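Side-chain contacts in methyltransferase type 12 (PDB 3JWG), which probably transfers a methyl group from S-adenosylmethionine to the 2'-oxygen of the 3'-terminal nucleotide of small RNAs, this chain being its methyltransferase domain: residues 72-75 with 76-79; 119-122 with 123-126. All coordinates share one frame; numbering follows the deposited sequence.

Interaction 1: residues 72-75 with 76-79; sequences RLKI and DRLP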
loop_
_atom_site.group_PDB
_atom_site.type_symbol
_atom_site.label_atom_id
_atom_site.label_comp_id
_atom_site.label_asym_id
_atom_site.label_seq_id
_atom_site.Cartn_x
_atom_site.Cartn_y
_atom_site.Cartn_z
ATOM N N ARG A 72 -7.865 -16.410 5.664
ATOM C CA ARG A 72 -6.738 -16.134 6.545
ATOM C C ARG A 72 -7.139 -15.199 7.686
ATOM O O ARG A 72 -6.640 -15.314 8.803
ATOM C CB ARG A 72 -5.591 -15.514 5.748
ATOM C CG ARG A 72 -4.462 -15.019 6.619
ATOM C CD ARG A 72 -3.330 -14.418 5.809
ATOM N NE ARG A 72 -2.355 -13.787 6.693
ATOM C CZ ARG A 72 -2.640 -12.773 7.504
ATOM N NH1 ARG A 72 -3.869 -12.278 7.534
ATOM N NH2 ARG A 72 -1.704 -12.264 8.296
ATOM N N LEU A 73 -8.045 -14.269 7.403
ATOM C CA LEU A 73 -8.498 -13.328 8.421
ATOM C C LEU A 73 -9.599 -13.920 9.308
ATOM O O LEU A 73 -9.939 -13.349 10.343
ATOM C CB LEU A 73 -8.995 -12.040 7.753
ATOM C CG LEU A 73 -7.939 -11.211 7.014
ATOM C CD1 LEU A 73 -8.612 -10.152 6.167
ATOM C CD2 LEU A 73 -6.992 -10.578 8.015
ATOM N N LYS A 74 -10.146 -15.064 8.899
ATOM C CA LYS A 74 -11.204 -15.733 9.657
ATOM C C LYS A 74 -12.318 -14.750 9.990
ATOM O O LYS A 74 -12.876 -14.773 11.086
ATOM C CB LYS A 74 -10.641 -16.322 10.953
ATOM C CG LYS A 74 -9.554 -17.369 10.752
ATOM C CD LYS A 74 -10.051 -18.545 9.924
ATOM C CE LYS A 74 -8.934 -19.546 9.675
ATOM N NZ LYS A 74 -9.362 -20.652 8.776
ATOM N N ILE A 75 -12.643 -13.894 9.028
ATOM C CA ILE A 75 -13.667 -12.877 9.212
ATOM C C ILE A 75 -15.020 -13.402 9.696
ATOM O O ILE A 75 -15.607 -12.838 10.619
ATOM C CB ILE A 75 -13.880 -12.085 7.910
ATOM C CG1 ILE A 75 -12.545 -11.515 7.425
ATOM C CG2 ILE A 75 -14.849 -10.947 8.152
ATOM C CD1 ILE A 75 -12.657 -10.691 6.160
ATOM N N ASP A 76 -15.511 -14.477 9.087
ATOM C CA ASP A 76 -16.806 -15.035 9.473
ATOM C C ASP A 76 -16.836 -15.631 10.879
ATOM O O ASP A 76 -17.809 -16.284 11.256
ATOM C CB ASP A 76 -17.252 -16.098 8.462
ATOM C CG ASP A 76 -16.324 -17.297 8.420
ATOM O OD1 ASP A 76 -16.098 -17.917 9.479
ATOM O OD2 ASP A 76 -15.821 -17.625 7.326
ATOM N N ARG A 77 -15.776 -15.408 11.651
ATOM C CA ARG A 77 -15.693 -15.923 13.016
ATOM C C ARG A 77 -15.452 -14.793 14.007
ATOM O O ARG A 77 -15.591 -14.971 15.217
ATOM C CB ARG A 77 -14.559 -16.942 13.137
ATOM C CG ARG A 77 -14.758 -18.202 12.320
ATOM C CD ARG A 77 -13.530 -19.093 12.411
ATOM N NE ARG A 77 -13.688 -20.333 11.658
ATOM C CZ ARG A 77 -12.742 -21.258 11.540
ATOM N NH1 ARG A 77 -11.564 -21.082 12.127
ATOM N NH2 ARG A 77 -12.974 -22.362 10.840
ATOM N N LEU A 78 -15.077 -13.632 13.487
ATOM C CA LEU A 78 -14.821 -12.477 14.334
ATOM C C LEU A 78 -16.097 -12.009 15.017
ATOM O O LEU A 78 -17.195 -12.180 14.491
ATOM C CB LEU A 78 -14.245 -11.322 13.506
ATOM C CG LEU A 78 -12.730 -11.262 13.276
ATOM C CD1 LEU A 78 -12.022 -11.037 14.601
ATOM C CD2 LEU A 78 -12.249 -12.538 12.632
ATOM N N PRO A 79 -15.965 -11.420 16.213
ATOM C CA PRO A 79 -17.141 -10.931 16.934
ATOM C C PRO A 79 -17.851 -9.907 16.051
ATOM O O PRO A 79 -17.236 -9.309 15.164
ATOM C CB PRO A 79 -16.535 -10.297 18.183
ATOM C CG PRO A 79 -15.309 -11.127 18.417
ATOM C CD PRO A 79 -14.745 -11.265 17.026
#
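Lys74 and Arg77 meet in a local contact at the surface, in the short 3-10 turn that follows helix 63-73 of the Rossmann-like methyltransferase fold. The turn leads on to helix 80-83, for which Pro79 is the N-cap. Lys74 is the first residue to leave the helix and has a positive phi of 51°. The chain changes direction there.

Two backbone bonds span three residues each. Leu78 N gives its hydrogen to Ile75 O at 3.0 Å. Arg77 N bonds to Lys74 O, though the position of that oxygen is less certain. CB of Leu78 points back at the preceding residues and lies 3.5 Å from Ile75 O.

The Ile75 side chain packs on Ile86 and Leu88 of strand 86-90. Leu73 also touches Ile86, and it reaches Leu44 and Ser45 of helix 42-48. These two residues, Leu73 and Ile75, tie the end of the helix and the turn after it to the edge of the sheet.

On the outer side, the side chains of Lys74 and Arg77 run alongside each other in the same direction. Lys74 bends at chi2 (-59°), while Arg77 is extended from CG to NE. Their charges are alike, and a weak, long ion pair with Asp71 may partly offset the lysine's. The methylenes of Lys74 make the nearest approach: Lys74 CD lies over one face of the Arg77 guanidinium, 3.7 Å from Arg77 NH1.

Interaction 2: residues 119-122 with 123-126; sequences RLQA and FEKV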
loop_
_atom_site.group_PDB
_atom_site.type_symbol
_atom_site.label_atom_id
_atom_site.label_comp_id
_atom_site.label_asym_id
_atom_site.label_seq_id
_atom_site.Cartn_x
_atom_site.Cartn_y
_atom_site.Cartn_z
ATOM N N ARG A 119 -1.325 0.688 -17.024
ATOM C CA ARG A 119 -1.991 0.401 -15.757
ATOM C C ARG A 119 -1.536 1.323 -14.629
ATOM O O ARG A 119 -2.331 1.692 -13.766
ATOM C CB ARG A 119 -1.768 -1.052 -15.345
ATOM C CG ARG A 119 -2.519 -2.071 -16.182
ATOM C CD ARG A 119 -2.674 -3.335 -15.359
ATOM N NE ARG A 119 -2.492 -4.558 -16.129
ATOM C CZ ARG A 119 -2.114 -5.709 -15.585
ATOM N NH1 ARG A 119 -1.883 -5.767 -14.277
ATOM N NH2 ARG A 119 -1.971 -6.797 -16.337
ATOM N N LEU A 120 -0.260 1.693 -14.634
ATOM C CA LEU A 120 0.267 2.584 -13.601
ATOM C C LEU A 120 -0.392 3.955 -13.705
ATOM O O LEU A 120 -0.816 4.524 -12.701
ATOM C CB LEU A 120 1.781 2.737 -13.744
ATOM C CG LEU A 120 2.457 3.715 -12.777
ATOM C CD1 LEU A 120 2.202 3.273 -11.334
ATOM C CD2 LEU A 120 3.955 3.769 -13.071
ATOM N N GLN A 121 -0.481 4.487 -14.921
ATOM C CA GLN A 121 -1.101 5.792 -15.115
ATOM C C GLN A 121 -2.574 5.746 -14.693
ATOM O O GLN A 121 -3.078 6.662 -14.042
ATOM C CB GLN A 121 -0.957 6.231 -16.581
ATOM C CG GLN A 121 0.484 6.625 -16.946
ATOM C CD GLN A 121 0.655 7.049 -18.400
ATOM O OE1 GLN A 121 -0.030 7.951 -18.882
ATOM N NE2 GLN A 121 1.582 6.405 -19.098
ATOM N N ALA A 122 -3.260 4.666 -15.049
ATOM C CA ALA A 122 -4.659 4.514 -14.680
ATOM C C ALA A 122 -4.770 4.436 -13.153
ATOM O O ALA A 122 -5.623 5.086 -12.550
ATOM C CB ALA A 122 -5.235 3.254 -15.322
ATOM N N PHE A 123 -3.896 3.645 -12.532
ATOM C CA PHE A 123 -3.904 3.494 -11.081
ATOM C C PHE A 123 -3.629 4.826 -10.370
ATOM O O PHE A 123 -4.208 5.104 -9.317
ATOM C CB PHE A 123 -2.870 2.450 -10.645
ATOM C CG PHE A 123 -2.826 2.230 -9.153
ATOM C CD1 PHE A 123 -3.910 1.668 -8.485
ATOM C CD2 PHE A 123 -1.706 2.601 -8.415
ATOM C CE1 PHE A 123 -3.880 1.474 -7.101
ATOM C CE2 PHE A 123 -1.661 2.413 -7.031
ATOM C CZ PHE A 123 -2.748 1.849 -6.370
ATOM N N GLU A 124 -2.742 5.643 -10.939
ATOM C CA GLU A 124 -2.415 6.946 -10.361
ATOM C C GLU A 124 -3.673 7.809 -10.258
ATOM O O GLU A 124 -3.905 8.467 -9.243
ATOM C CB GLU A 124 -1.384 7.679 -11.228
ATOM C CG GLU A 124 -0.021 7.009 -11.313
ATOM C CD GLU A 124 0.914 7.721 -12.278
ATOM O OE1 GLU A 124 0.457 8.641 -12.989
ATOM O OE2 GLU A 124 2.105 7.358 -12.325
ATOM N N LYS A 125 -4.471 7.822 -11.323
ATOM C CA LYS A 125 -5.707 8.600 -11.327
ATOM C C LYS A 125 -6.634 8.061 -10.249
ATOM O O LYS A 125 -7.176 8.819 -9.439
ATOM C CB LYS A 125 -6.414 8.504 -12.680
ATOM C CG LYS A 125 -5.728 9.222 -13.824
ATOM C CD LYS A 125 -6.595 9.162 -15.074
ATOM C CE LYS A 125 -5.938 9.848 -16.263
ATOM N NZ LYS A 125 -6.800 9.740 -17.483
ATOM N N VAL A 126 -6.819 6.745 -10.245
ATOM C CA VAL A 126 -7.684 6.107 -9.256
ATOM C C VAL A 126 -7.258 6.464 -7.831
ATOM O O VAL A 126 -8.091 6.749 -6.960
ATOM C CB VAL A 126 -7.649 4.563 -9.393
ATOM C CG1 VAL A 126 -8.421 3.921 -8.238
ATOM C CG2 VAL A 126 -8.248 4.143 -10.726
#
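Residues 119-126 form regular alpha-helix, with four successive i to i+4 backbone bonds from Phe123 N to Arg119 O through Val126 N to Ala122 O. The Phe123 N to Arg119 O bond is 2.8 Å long. The last, Val126 N to Ala122 O, is nearly straight at 172°. The helix, 117-131, is the crossover of a beta-alpha-beta unit between strands 105-109 and 135-141.

Leu120 and Glu124 are one turn apart and their side chains cross at a slant. Leu120 CG is anti to its backbone N (chi1 176°), and it lies 3.7 Å from Glu124 OE2. Glu124 takes a different first rotamer, with CG anti to the carbonyl carbon, and is extended beyond CG, which carries the carboxylate back alongside Leu120. Glu124 CG rests 3.0 Å from Leu120 O, a close fit against the preceding turn. The other carboxylate oxygen, Glu124 OE1, is 3.9 Å from Gln121 CA.

Phe123 heads into the protein. Phe123 CB sits 3.3 Å from Arg119 O, and the side chain packs on Leu93 and Leu115. It comes within about 9 Å of the bound magnesium ion. Further along, Val126 CG2 lies 3.3 Å from Ala122 O, and the side chain meets Phe100.

Glu124 is buried, and its OE2 accepts a hydrogen bond from Trp174 NE1 of helix 168-182. Leu120 packs on the same tryptophan. The carboxylate thus has aliphatic neighbours within its own helix and a polar partner on the next one. Burial beside Leu120 would tend to raise its pKa, while the indole N-H would partly counter that.

Interactions 1 and 2 lie in the same methyltransferase domain but hold different elements. Their centres are about 32 Å apart and they do not touch. Interaction 1 is at the surface, where helix 63-73 ends beside the outermost strand, 86-90. Interaction 2 is partly buried, within helix 117-131, which packs against helix 168-182 and lies nearer the magnesium ion. The backbone bonding differs accordingly: 3-10 spacing in the turn, alpha spacing in the helix. So does the charge. In 72-79 two like-charged side chains run together at the surface, whereas in 119-126 one oxygen of a buried carboxylate accepts a hydrogen bond from a tryptophan of a neighbouring helix.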